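Long-range contacts in chloride intracellular channel exc-4 (Caenorhabditis elegans, PDB 2YV9), which regulates the size of the excretory canal lumen as the tube grows and may insert into membranes to form chloride channels: residues A[111-116]-A[187-191]; A[21-25]-A[40-44]; A[132-137]-A[157-161]; A[26-30]-A[242-246]; A[216-222]-A[271-275]. All coordinates share one frame. Numbering follows the deposited sequence.

Contact 1 of 5, residues A[111-116]-A[187-191]; sequences PLFEKD and SMTEY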
# COMPACT_ATOMS: atom_id res chain seq x y z
N PRO A 111 11.95 13.66 14.96
CA PRO A 111 10.57 13.67 15.43
C PRO A 111 9.53 13.64 14.33
O PRO A 111 8.55 14.39 14.33
CB PRO A 111 10.50 15.03 16.17
CG PRO A 111 11.32 15.87 15.39
CD PRO A 111 12.52 15.02 14.99
N LEU A 112 9.73 12.73 13.40
CA LEU A 112 8.90 12.69 12.19
C LEU A 112 7.59 11.94 12.37
O LEU A 112 6.63 12.19 11.63
CB LEU A 112 9.72 12.08 11.06
CG LEU A 112 9.14 11.94 9.66
CD1 LEU A 112 8.70 13.26 9.05
CD2 LEU A 112 10.18 11.25 8.71
N PHE A 113 7.53 11.01 13.32
CA PHE A 113 6.34 10.20 13.51
C PHE A 113 5.79 10.38 14.89
O PHE A 113 6.53 10.29 15.89
CB PHE A 113 6.60 8.72 13.31
CG PHE A 113 6.92 8.38 11.90
CD1 PHE A 113 5.91 8.11 11.00
CD2 PHE A 113 8.23 8.38 11.46
CE1 PHE A 113 6.22 7.79 9.71
CE2 PHE A 113 8.55 8.10 10.16
CZ PHE A 113 7.55 7.80 9.28
N GLU A 114 4.48 10.64 14.90
CA GLU A 114 3.69 10.76 16.13
C GLU A 114 2.34 10.10 15.92
O GLU A 114 1.99 9.75 14.79
CB GLU A 114 3.48 12.22 16.47
CG GLU A 114 4.70 13.00 16.76
CD GLU A 114 5.42 12.55 17.99
OE1 GLU A 114 4.83 11.81 18.82
OE2 GLU A 114 6.59 12.94 18.11
N LYS A 115 1.62 9.84 17.00
CA LYS A 115 0.25 9.33 16.93
C LYS A 115 -0.73 10.37 17.46
O LYS A 115 -0.55 10.95 18.53
CB LYS A 115 0.09 8.01 17.68
CG LYS A 115 0.51 6.80 16.88
CD LYS A 115 -0.49 6.48 15.76
CE LYS A 115 -0.01 5.32 14.88
NZ LYS A 115 -0.37 5.50 13.45
N ASP A 116 -1.74 10.68 16.66
CA ASP A 116 -2.68 11.71 17.03
C ASP A 116 -4.00 11.36 16.36
O ASP A 116 -4.12 11.49 15.13
CB ASP A 116 -2.21 13.06 16.58
CG ASP A 116 -3.14 14.17 17.00
OD1 ASP A 116 -4.28 13.87 17.42
OD2 ASP A 116 -2.75 15.34 16.87
N SER A 187 7.69 20.80 14.11
CA SER A 187 8.40 19.89 13.23
C SER A 187 7.41 19.20 12.30
O SER A 187 6.27 18.87 12.71
CB SER A 187 9.12 18.81 14.02
OG SER A 187 10.33 19.29 14.53
N MET A 188 7.85 18.98 11.08
CA MET A 188 7.02 18.24 10.11
C MET A 188 6.88 16.81 10.57
O MET A 188 7.85 16.19 10.97
CB MET A 188 7.69 18.26 8.73
CG MET A 188 6.78 17.72 7.62
SD MET A 188 7.60 17.64 6.00
CE MET A 188 8.64 16.21 6.23
N THR A 189 5.65 16.25 10.50
CA THR A 189 5.40 14.89 10.87
C THR A 189 4.70 14.17 9.71
O THR A 189 4.34 14.79 8.72
CB THR A 189 4.50 14.76 12.13
OG1 THR A 189 3.18 15.30 11.90
CG2 THR A 189 5.17 15.45 13.35
N GLU A 190 4.46 12.87 9.89
CA GLU A 190 3.75 12.09 8.87
C GLU A 190 2.36 12.69 8.55
O GLU A 190 1.91 12.67 7.39
CB GLU A 190 3.68 10.61 9.23
CG GLU A 190 2.42 10.15 10.04
CD GLU A 190 2.56 10.32 11.51
OE1 GLU A 190 1.80 9.64 12.26
OE2 GLU A 190 3.42 11.13 11.92
N TYR A 191 1.70 13.30 9.54
CA TYR A 191 0.41 13.91 9.29
C TYR A 191 0.48 15.08 8.31
O TYR A 191 -0.43 15.25 7.51
CB TYR A 191 -0.26 14.29 10.57
CG TYR A 191 -0.51 13.08 11.44
CD1 TYR A 191 -1.32 12.05 11.02
CD2 TYR A 191 0.03 13.00 12.73
CE1 TYR A 191 -1.59 10.96 11.81
CE2 TYR A 191 -0.19 11.87 13.53
CZ TYR A 191 -1.04 10.87 13.08
OH TYR A 191 -1.34 9.74 13.83
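Glu190 points its side chain at the loop 111-116. Its chi1 of 91° lies between the usual wells and chi2 is m, which brings the carboxylate alongside the loop backbone, where OE2 accepts a hydrogen bond from Glu114 N at 3.2 Å; Glu190 OE1 lies 2.5 Å from Glu114 O. The backbone of the same residue pairs with the loop as well, Glu190 N donating to Leu112 O at 2.9 Å. Tyr191, with chi1 m, sends its ring along the loop so that its OH accepts from Asp116 N at 3.0 Å; that hydroxyl also bonds to Glu120. The p rotamer of Thr189 places OG1 3.4 Å from Tyr191 N, a weak capping bond. On the apolar side, Leu112 in its t,p rotamer brings CD1 to 4.1 Å from Met188 CE, while Phe113 turns its CA-to-CB bond away and its ring packs on helix 94-107. The Asp116 carboxylate leads away from the contact, to a salt bridge with Arg178. The linker between the thioredoxin-like N-terminal domain and the helical domain is thus held to the N-capped start of helix 190-210, within the GST fold of the CLIC family.

Contact 2 of 5, residues A[21-25]-A[40-44]; sequences ELYVK and CQEFW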
# COMPACT_ATOMS: atom_id res chain seq x y z
N GLU A 21 15.76 4.12 -2.62
CA GLU A 21 15.23 4.55 -3.91
C GLU A 21 13.71 4.43 -3.81
O GLU A 21 13.21 3.43 -3.32
CB GLU A 21 15.81 3.72 -5.06
CG GLU A 21 17.34 3.65 -5.00
CD GLU A 21 17.94 2.65 -5.98
OE1 GLU A 21 17.67 2.78 -7.19
OE2 GLU A 21 18.71 1.77 -5.52
N LEU A 22 13.02 5.50 -4.19
CA LEU A 22 11.57 5.52 -4.22
C LEU A 22 11.10 5.61 -5.66
O LEU A 22 11.52 6.50 -6.40
CB LEU A 22 11.07 6.73 -3.46
CG LEU A 22 9.55 6.78 -3.34
CD1 LEU A 22 9.03 5.70 -2.39
CD2 LEU A 22 9.17 8.14 -2.82
N TYR A 23 10.22 4.67 -6.03
CA TYR A 23 9.62 4.64 -7.35
C TYR A 23 8.23 5.22 -7.16
O TYR A 23 7.51 4.79 -6.27
CB TYR A 23 9.51 3.20 -7.86
CG TYR A 23 10.83 2.60 -8.28
CD1 TYR A 23 11.22 2.58 -9.61
CD2 TYR A 23 11.72 2.11 -7.33
CE1 TYR A 23 12.44 2.03 -9.98
CE2 TYR A 23 12.93 1.56 -7.70
CZ TYR A 23 13.29 1.53 -9.02
OH TYR A 23 14.51 0.98 -9.37
N VAL A 24 7.89 6.21 -7.96
CA VAL A 24 6.61 6.90 -7.88
C VAL A 24 5.86 6.76 -9.21
O VAL A 24 6.45 6.71 -10.27
CB VAL A 24 6.77 8.38 -7.48
CG1 VAL A 24 7.45 8.49 -6.06
CG2 VAL A 24 7.52 9.20 -8.57
N LYS A 25 4.53 6.76 -9.12
CA LYS A 25 3.71 6.74 -10.31
C LYS A 25 3.94 7.99 -11.16
O LYS A 25 3.88 9.10 -10.66
CB LYS A 25 2.23 6.68 -9.90
CG LYS A 25 1.31 6.57 -11.11
CD LYS A 25 -0.17 6.85 -10.82
CE LYS A 25 -0.93 6.99 -12.17
NZ LYS A 25 -0.52 8.24 -12.97
N CYS A 40 2.66 8.28 -2.76
CA CYS A 40 4.01 8.57 -3.23
C CYS A 40 4.52 9.90 -2.64
O CYS A 40 5.68 10.03 -2.22
CB CYS A 40 4.04 8.69 -4.73
SG CYS A 40 3.83 7.03 -5.57
N GLN A 41 3.67 10.91 -2.67
CA GLN A 41 4.10 12.21 -2.10
C GLN A 41 4.33 12.13 -0.57
O GLN A 41 5.25 12.72 -0.03
CB GLN A 41 3.20 13.37 -2.38
CG GLN A 41 3.98 14.64 -2.15
CD GLN A 41 3.31 15.97 -2.52
OE1 GLN A 41 2.16 16.04 -2.99
NE2 GLN A 41 4.04 17.07 -2.27
N GLU A 42 3.47 11.41 0.14
CA GLU A 42 3.64 11.21 1.58
C GLU A 42 5.06 10.65 1.86
O GLU A 42 5.80 11.21 2.66
CB GLU A 42 2.61 10.20 2.08
CG GLU A 42 2.71 9.84 3.55
CD GLU A 42 1.59 8.94 4.06
OE1 GLU A 42 0.75 8.48 3.25
OE2 GLU A 42 1.59 8.66 5.28
N PHE A 43 5.43 9.52 1.26
CA PHE A 43 6.72 8.93 1.56
C PHE A 43 7.89 9.74 1.03
O PHE A 43 8.97 9.79 1.66
CB PHE A 43 6.83 7.47 1.13
CG PHE A 43 5.86 6.61 1.83
CD1 PHE A 43 5.80 6.60 3.21
CD2 PHE A 43 4.96 5.83 1.14
CE1 PHE A 43 4.87 5.83 3.87
CE2 PHE A 43 4.05 5.04 1.82
CZ PHE A 43 3.99 5.05 3.15
N TRP A 44 7.69 10.40 -0.11
CA TRP A 44 8.76 11.26 -0.64
C TRP A 44 9.00 12.38 0.36
O TRP A 44 10.18 12.63 0.73
CB TRP A 44 8.40 11.78 -2.01
CG TRP A 44 9.49 12.50 -2.79
CD1 TRP A 44 10.70 13.00 -2.34
CD2 TRP A 44 9.40 12.84 -4.17
NE1 TRP A 44 11.38 13.58 -3.41
CE2 TRP A 44 10.60 13.48 -4.54
CE3 TRP A 44 8.43 12.59 -5.15
CZ2 TRP A 44 10.80 13.96 -5.82
CZ3 TRP A 44 8.66 13.02 -6.44
CH2 TRP A 44 9.83 13.72 -6.77
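Leu22 and Val24, two residues apart on the strand, both point at the helix and fill the apolar centre of this contact. Val24 CG1 packs 3.7 Å from Cys40 CB and 4.3 Å from Trp44 CE3, while Leu22 CD2 sits 3.8 Å from Trp44 CB; Cys40 and Trp44, one helical turn apart, thus line the same face. Phe43 contributes less, because its ring leads away toward helix 94-107. Further out the contact becomes polar: Lys25 N donates a weak hydrogen bond to Cys40 SG at 3.6 Å, and the Lys25 side chain extends away to a salt bridge with Glu250. Strand and helix run nearly antiparallel, at 155°, with their axes 9.1 Å apart, as expected for the first two elements of a beta-alpha-beta unit in a thioredoxin-like domain. Helix 38-52, predicted to belong to the segment that crosses the membrane after insertion, here lies between the sheet and helix 190-210, and strand 19-25 is flanked in the sheet by strands 57-63 and 81-84.

Contact 3 of 5, residues A[132-137]-A[157-161]; sequences LFLRAK and IKVHY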
# COMPACT_ATOMS: atom_id res chain seq x y z
N LEU A 132 -16.38 12.75 -2.33
CA LEU A 132 -17.84 12.75 -2.57
C LEU A 132 -18.28 13.92 -3.43
O LEU A 132 -19.08 13.75 -4.39
CB LEU A 132 -18.64 12.74 -1.28
CG LEU A 132 -18.43 11.44 -0.49
CD1 LEU A 132 -18.98 11.56 0.96
CD2 LEU A 132 -19.08 10.25 -1.20
N PHE A 133 -17.79 15.11 -3.14
CA PHE A 133 -18.20 16.31 -3.87
C PHE A 133 -17.66 16.25 -5.32
O PHE A 133 -18.37 16.55 -6.30
CB PHE A 133 -17.67 17.58 -3.21
CG PHE A 133 -18.10 18.83 -3.92
CD1 PHE A 133 -19.42 19.04 -4.27
CD2 PHE A 133 -17.17 19.83 -4.28
CE1 PHE A 133 -19.80 20.19 -4.95
CE2 PHE A 133 -17.54 20.95 -4.96
CZ PHE A 133 -18.84 21.14 -5.31
N LEU A 134 -16.42 15.80 -5.45
CA LEU A 134 -15.81 15.65 -6.78
C LEU A 134 -16.69 14.76 -7.62
O LEU A 134 -17.06 15.10 -8.75
CB LEU A 134 -14.39 15.15 -6.67
CG LEU A 134 -13.71 14.72 -7.95
CD1 LEU A 134 -13.47 15.89 -8.90
CD2 LEU A 134 -12.42 13.98 -7.54
N ARG A 135 -17.02 13.59 -7.10
CA ARG A 135 -17.83 12.65 -7.87
C ARG A 135 -19.25 13.23 -8.11
O ARG A 135 -19.79 13.16 -9.24
CB ARG A 135 -17.91 11.31 -7.16
CG ARG A 135 -18.90 10.31 -7.77
CD ARG A 135 -18.37 9.85 -9.14
NE ARG A 135 -19.13 8.75 -9.75
CZ ARG A 135 -19.07 7.49 -9.34
NH1 ARG A 135 -18.38 7.15 -8.28
NH2 ARG A 135 -19.79 6.55 -9.96
N ALA A 136 -19.88 13.82 -7.08
CA ALA A 136 -21.26 14.32 -7.25
C ALA A 136 -21.31 15.45 -8.28
O ALA A 136 -22.21 15.48 -9.13
CB ALA A 136 -21.79 14.82 -5.92
N LYS A 137 -20.35 16.37 -8.24
CA LYS A 137 -20.43 17.51 -9.14
C LYS A 137 -20.11 17.09 -10.58
O LYS A 137 -20.78 17.54 -11.56
CB LYS A 137 -19.54 18.67 -8.73
CG LYS A 137 -20.02 19.96 -9.40
CD LYS A 137 -19.00 21.04 -9.31
CE LYS A 137 -19.55 22.32 -9.84
NZ LYS A 137 -19.42 22.38 -11.29
N ILE A 157 -26.23 17.79 -3.86
CA ILE A 157 -24.86 17.91 -4.35
C ILE A 157 -24.07 18.91 -3.49
O ILE A 157 -22.93 18.65 -3.12
CB ILE A 157 -24.84 18.31 -5.81
CG1 ILE A 157 -25.63 17.25 -6.60
CG2 ILE A 157 -23.40 18.38 -6.37
CD1 ILE A 157 -25.87 17.66 -7.85
N LYS A 158 -24.71 20.05 -3.20
CA LYS A 158 -24.01 21.10 -2.46
C LYS A 158 -23.63 20.70 -1.04
O LYS A 158 -22.59 21.17 -0.51
CB LYS A 158 -24.83 22.37 -2.42
CG LYS A 158 -23.96 23.58 -1.99
CD LYS A 158 -24.63 24.88 -2.25
CE LYS A 158 -23.74 26.03 -1.87
NZ LYS A 158 -23.42 26.09 -0.41
N VAL A 159 -24.38 19.79 -0.43
CA VAL A 159 -24.04 19.30 0.92
C VAL A 159 -22.60 18.76 1.03
O VAL A 159 -21.93 19.01 2.01
CB VAL A 159 -25.06 18.28 1.52
CG1 VAL A 159 -25.19 17.03 0.69
CG2 VAL A 159 -24.67 17.91 2.98
N HIS A 160 -22.08 18.11 -0.03
CA HIS A 160 -20.72 17.55 0.07
C HIS A 160 -19.71 18.70 0.11
O HIS A 160 -18.69 18.64 0.81
CB HIS A 160 -20.44 16.68 -1.15
CG HIS A 160 -21.47 15.63 -1.39
ND1 HIS A 160 -21.75 14.65 -0.46
CD2 HIS A 160 -22.29 15.40 -2.45
CE1 HIS A 160 -22.68 13.85 -0.96
NE2 HIS A 160 -23.04 14.29 -2.16
N TYR A 161 -20.02 19.76 -0.63
CA TYR A 161 -19.18 20.95 -0.66
C TYR A 161 -19.20 21.61 0.71
O TYR A 161 -18.20 22.07 1.19
CB TYR A 161 -19.64 21.94 -1.72
CG TYR A 161 -19.06 23.35 -1.55
CD1 TYR A 161 -17.78 23.64 -1.92
CD2 TYR A 161 -19.82 24.35 -0.95
CE1 TYR A 161 -17.24 24.93 -1.78
CE2 TYR A 161 -19.32 25.61 -0.80
CZ TYR A 161 -18.03 25.91 -1.19
OH TYR A 161 -17.62 27.24 -0.96
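This is an antiparallel helix-helix packing contact in the all-helical part of the protein, between helices 117-140 and 155-178, its centre about 22 Å from the centre of the chain. The short segments have axes 8.4 Å apart and an angle of 152° between their directions. Phe133 and His160 bring the backbones closest together, with their CA atoms 4.8 Å apart and Phe133 CA only 3.5 Å from His160 CB. Ala136, one turn on from Leu132, packs with its CB against His160 CD2 at 3.6 Å and Ile157 CG2 at 3.9 Å. The two helices are consecutive in the chain and pair as an antiparallel hairpin in the C-terminal helical domain of the GST fold. Aromatic side chains supply much of the interface. Tyr161 CB lies over the face of the Phe133 ring, 3.7 Å from its centroid, in a CH-pi contact, while the two rings meet obliquely with centroids 5.7 Å apart. Leu132 CB makes an off-centre CH-pi contact with His160, 4.1 Å from the ring centroid. Beyond the pair, Phe133 also packs on Leu210, and the Tyr161 ring meets Phe212 edge-to-face; on the far side of helix 117-140, Arg135 hydrogen-bonds to Asn73 of the second subunit.

Contact 4 of 5, residues A[26-30]-A[242-246]; sequences ASGID and QDIIH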
# COMPACT_ATOMS: atom_id res chain seq x y z
N ALA A 26 4.23 7.80 -12.45
CA ALA A 26 4.45 8.90 -13.38
C ALA A 26 3.13 9.54 -13.82
O ALA A 26 2.07 8.90 -13.85
CB ALA A 26 5.22 8.39 -14.65
N SER A 27 3.24 10.78 -14.29
CA SER A 27 2.15 11.44 -14.97
C SER A 27 1.70 10.63 -16.17
O SER A 27 2.54 10.10 -16.88
CB SER A 27 2.62 12.78 -15.49
OG SER A 27 1.71 13.29 -16.46
N GLY A 28 0.40 10.54 -16.39
CA GLY A 28 -0.12 9.89 -17.60
C GLY A 28 -0.07 10.80 -18.83
O GLY A 28 -0.49 10.39 -19.93
N ILE A 29 0.42 12.02 -18.68
CA ILE A 29 0.53 12.94 -19.86
C ILE A 29 1.94 12.80 -20.40
O ILE A 29 2.15 12.57 -21.61
CB ILE A 29 0.25 14.43 -19.47
CG1 ILE A 29 -1.18 14.63 -18.98
CG2 ILE A 29 0.51 15.40 -20.64
CD1 ILE A 29 -1.43 16.06 -18.45
N ASP A 30 2.92 12.97 -19.51
CA ASP A 30 4.34 12.83 -19.83
C ASP A 30 5.01 12.00 -18.75
O ASP A 30 5.19 12.46 -17.63
CB ASP A 30 5.00 14.16 -19.91
CG ASP A 30 6.48 14.09 -20.27
OD1 ASP A 30 7.08 13.00 -20.26
OD2 ASP A 30 7.04 15.16 -20.57
N GLN A 242 -0.96 20.46 -13.84
CA GLN A 242 -1.58 19.70 -14.92
C GLN A 242 -1.64 18.22 -14.63
O GLN A 242 -2.59 17.54 -15.04
CB GLN A 242 -0.82 19.91 -16.22
CG GLN A 242 -0.92 21.32 -16.78
CD GLN A 242 -0.12 22.33 -16.01
OE1 GLN A 242 0.86 22.01 -15.33
NE2 GLN A 242 -0.49 23.59 -16.17
N ASP A 243 -0.64 17.73 -13.89
CA ASP A 243 -0.60 16.33 -13.53
C ASP A 243 -1.56 16.00 -12.37
O ASP A 243 -2.06 14.90 -12.27
CB ASP A 243 0.84 15.86 -13.27
CG ASP A 243 1.70 16.06 -14.46
OD1 ASP A 243 1.14 15.69 -15.53
OD2 ASP A 243 2.80 16.66 -14.35
N ILE A 244 -1.83 16.98 -11.50
CA ILE A 244 -2.81 16.77 -10.47
C ILE A 244 -4.20 16.68 -11.15
O ILE A 244 -4.98 15.78 -10.88
CB ILE A 244 -2.82 17.91 -9.42
CG1 ILE A 244 -1.48 17.93 -8.65
CG2 ILE A 244 -4.01 17.71 -8.44
CD1 ILE A 244 -1.23 19.20 -7.74
N ILE A 245 -4.48 17.65 -12.03
CA ILE A 245 -5.77 17.69 -12.76
C ILE A 245 -5.94 16.40 -13.55
O ILE A 245 -6.98 15.73 -13.45
CB ILE A 245 -5.85 18.92 -13.66
CG1 ILE A 245 -5.91 20.21 -12.84
CG2 ILE A 245 -7.09 18.84 -14.53
CD1 ILE A 245 -5.32 21.41 -13.59
N HIS A 246 -4.90 15.98 -14.26
CA HIS A 246 -5.00 14.78 -15.08
C HIS A 246 -5.22 13.51 -14.29
O HIS A 246 -5.97 12.64 -14.70
CB HIS A 246 -3.76 14.65 -15.93
CG HIS A 246 -3.90 13.65 -17.03
ND1 HIS A 246 -3.42 12.36 -16.94
CD2 HIS A 246 -4.52 13.73 -18.23
CE1 HIS A 246 -3.71 11.70 -18.05
NE2 HIS A 246 -4.39 12.51 -18.85
O HOH W 1 -1.83 11.34 -14.96
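One serine hydroxyl does three jobs here: Ser27 OG donates a short hydrogen bond to Asp243 OD1 at 2.6 Å while accepting from two backbone amides of its own loop, Ile29 N at 2.9 Å and Asp30 N at 3.3 Å. The side chain thereby fixes the turn of the loop and ties it to helix 241-251 at the same time. The Asp243 carboxylate has a second partner, since OD2 forms a salt bridge with Arg33 further along the same loop, so that one acid holds two points of it. Beside this polar pair, Ile29 points at the helix and lays CG1 over the face of the His246 ring, 3.5 Å from the ring centroid, in a CH-pi contact; its CD1 reaches to 3.9 Å from Gln242 O. Gly28 passes close to the same ring, with its C atom 3.8 Å from His246 CE1, where a modelled CB would be tight. A water completes the contact, accepting from Gly28 N at 2.8 Å and lying 2.7 Å from His246 ND1. Residues 26-30 follow strand 19-25 and lead toward helix 38-52, so the contact joins the first crossover connection of the N-terminal domain to a late helix of the C-terminal domain. It is an interdomain contact of the GST fold, built on an ST turn and ST motif at Ser27.

Contact 5 of 5, residues A[216-222]-A[271-275]; sequences HNFTHLW and IPEKV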
# COMPACT_ATOMS: atom_id res chain seq x y z
N HIS A 216 -11.26 31.85 2.03
CA HIS A 216 -10.20 32.83 2.34
C HIS A 216 -10.19 33.33 3.79
O HIS A 216 -9.22 33.92 4.27
CB HIS A 216 -10.35 33.99 1.34
CG HIS A 216 -10.00 33.61 -0.06
ND1 HIS A 216 -9.94 34.52 -1.09
CD2 HIS A 216 -9.71 32.39 -0.60
CE1 HIS A 216 -9.59 33.89 -2.20
NE2 HIS A 216 -9.44 32.60 -1.93
N ASN A 217 -11.28 33.09 4.51
CA ASN A 217 -11.37 33.51 5.91
C ASN A 217 -10.68 32.54 6.87
O ASN A 217 -10.52 32.84 8.06
CB ASN A 217 -12.83 33.73 6.30
CG ASN A 217 -13.63 32.46 6.35
OD1 ASN A 217 -13.70 31.73 5.39
ND2 ASN A 217 -14.27 32.20 7.49
N PHE A 218 -10.26 31.37 6.38
CA PHE A 218 -9.57 30.38 7.20
C PHE A 218 -8.06 30.71 7.25
O PHE A 218 -7.20 30.05 6.63
CB PHE A 218 -9.78 28.98 6.63
CG PHE A 218 -11.21 28.53 6.60
CD1 PHE A 218 -12.20 29.13 7.39
CD2 PHE A 218 -11.57 27.48 5.77
CE1 PHE A 218 -13.51 28.69 7.32
CE2 PHE A 218 -12.85 27.00 5.74
CZ PHE A 218 -13.84 27.60 6.49
N THR A 219 -7.71 31.74 8.01
CA THR A 219 -6.36 32.29 7.97
C THR A 219 -5.26 31.35 8.47
O THR A 219 -4.14 31.34 7.93
CB THR A 219 -6.28 33.55 8.84
OG1 THR A 219 -7.45 34.33 8.62
CG2 THR A 219 -5.04 34.36 8.54
N HIS A 220 -5.55 30.60 9.54
CA HIS A 220 -4.58 29.65 10.11
C HIS A 220 -4.32 28.51 9.13
O HIS A 220 -3.19 28.07 8.96
CB HIS A 220 -5.03 29.11 11.45
CG HIS A 220 -4.85 30.11 12.56
ND1 HIS A 220 -5.73 31.15 12.75
CD2 HIS A 220 -3.81 30.32 13.40
CE1 HIS A 220 -5.28 31.91 13.74
NE2 HIS A 220 -4.11 31.45 14.13
N LEU A 221 -5.40 28.05 8.48
CA LEU A 221 -5.27 26.99 7.48
C LEU A 221 -4.42 27.50 6.33
O LEU A 221 -3.58 26.76 5.81
CB LEU A 221 -6.62 26.57 6.98
CG LEU A 221 -6.68 25.49 5.89
CD1 LEU A 221 -6.13 24.25 6.43
CD2 LEU A 221 -8.11 25.32 5.42
N TRP A 222 -4.72 28.72 5.88
CA TRP A 222 -3.97 29.28 4.73
C TRP A 222 -2.53 29.48 5.13
O TRP A 222 -1.60 29.31 4.34
CB TRP A 222 -4.62 30.56 4.22
CG TRP A 222 -5.67 30.30 3.17
CD1 TRP A 222 -7.00 30.41 3.29
CD2 TRP A 222 -5.41 29.91 1.83
NE1 TRP A 222 -7.61 30.13 2.08
CE2 TRP A 222 -6.62 29.79 1.18
CE3 TRP A 222 -4.24 29.63 1.12
CZ2 TRP A 222 -6.70 29.38 -0.16
CZ3 TRP A 222 -4.32 29.23 -0.19
CH2 TRP A 222 -5.51 29.13 -0.81
N ILE A 271 -0.64 32.08 -2.55
CA ILE A 271 -1.64 32.40 -1.58
C ILE A 271 -2.46 33.62 -2.04
O ILE A 271 -1.89 34.59 -2.55
CB ILE A 271 -0.94 32.78 -0.25
CG1 ILE A 271 0.01 31.65 0.20
CG2 ILE A 271 -2.00 33.11 0.82
CD1 ILE A 271 -0.66 30.28 0.36
N PRO A 272 -3.79 33.58 -1.87
CA PRO A 272 -4.53 34.79 -2.23
C PRO A 272 -4.03 36.05 -1.50
O PRO A 272 -3.55 36.00 -0.34
CB PRO A 272 -5.97 34.48 -1.83
CG PRO A 272 -6.04 32.98 -1.90
CD PRO A 272 -4.69 32.51 -1.41
N GLU A 273 -4.22 37.19 -2.17
CA GLU A 273 -3.62 38.44 -1.71
C GLU A 273 -4.07 38.88 -0.32
O GLU A 273 -3.24 39.27 0.53
CB GLU A 273 -3.95 39.57 -2.70
CG GLU A 273 -3.42 40.95 -2.31
CD GLU A 273 -3.50 41.90 -3.49
OE1 GLU A 273 -4.57 42.53 -3.65
OE2 GLU A 273 -2.52 41.93 -4.28
N LYS A 274 -5.39 38.92 -0.13
CA LYS A 274 -5.98 39.41 1.13
C LYS A 274 -5.66 38.43 2.23
O LYS A 274 -5.49 38.82 3.39
CB LYS A 274 -7.49 39.57 0.99
CG LYS A 274 -8.20 40.13 2.23
CD LYS A 274 -7.53 41.38 2.81
CE LYS A 274 -8.39 42.03 3.87
NZ LYS A 274 -7.76 43.32 4.29
N VAL A 275 -5.55 37.17 1.87
CA VAL A 275 -5.20 36.11 2.86
C VAL A 275 -3.76 36.28 3.32
O VAL A 275 -3.44 36.12 4.49
CB VAL A 275 -5.40 34.72 2.28
CG1 VAL A 275 -4.86 33.63 3.25
CG2 VAL A 275 -6.86 34.48 1.92
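CH-pi interactions give this contact its shape, and Pro272 makes two of them. Its CD lies over the six-membered ring of Trp222, 3.6 Å from the centroid, and its CG lies over the His216 ring, 3.8 Å from the centroid, so the proline meets both aromatic rings, through different carbons. Apolar packing fills in around it. Val275, which points toward the opposite segment, brings CG1 to 3.2 Å from Trp222 CB, and CG2 to 3.6 Å from His216 CB; CG2 also lies over the face of the indole. Ile271 meets the edge of that ring, its CD1 3.7 Å from Trp222 CE3. Both segments lead from a loop into a helix: Phe218 is the N-cap of helix 219-228 and Pro272 that of helix 273-280. The contact therefore packs the C-terminal helix of the modelled chain against the C-terminal helical domain of the GST fold, near the start of helix 219-228. The polar ends of the aromatic side chains find partners in the preceding loop. Trp222 NE1 donates to the carbonyl of Ile214, with a weaker bond to Pro215, and His216 NE2 pairs with Asp213. Within the segment, Trp222 N bonds to Phe218 O at 2.9 Å in the first turn of the helix. Trp222 and Pro272 both also pack on Arg203 of helix 190-210.

Overall arrangement
Along the chain, contact 2 comes first and lies within the N-terminal thioredoxin-like domain, while contacts 3 and 5 lie in the helical domain, their centres 23 Å apart. Contact 4 joins the two domains and contact 1 fixes the linker between them to helix 190-210, with centres 29 Å apart on opposite sides of the chain's centre. Contact 4 links the loop directly after strand 19-25 of contact 2 to helix 241-251, and its span encloses contacts 1 and 3; it crosses contact 5. Contact 3 is nested within contact 1. Contacts 2 and 3 also both touch the second subunit. Any N-terminal rearrangement accompanying membrane insertion, as proposed for this family, would probably have to disturb contacts 2 and 4.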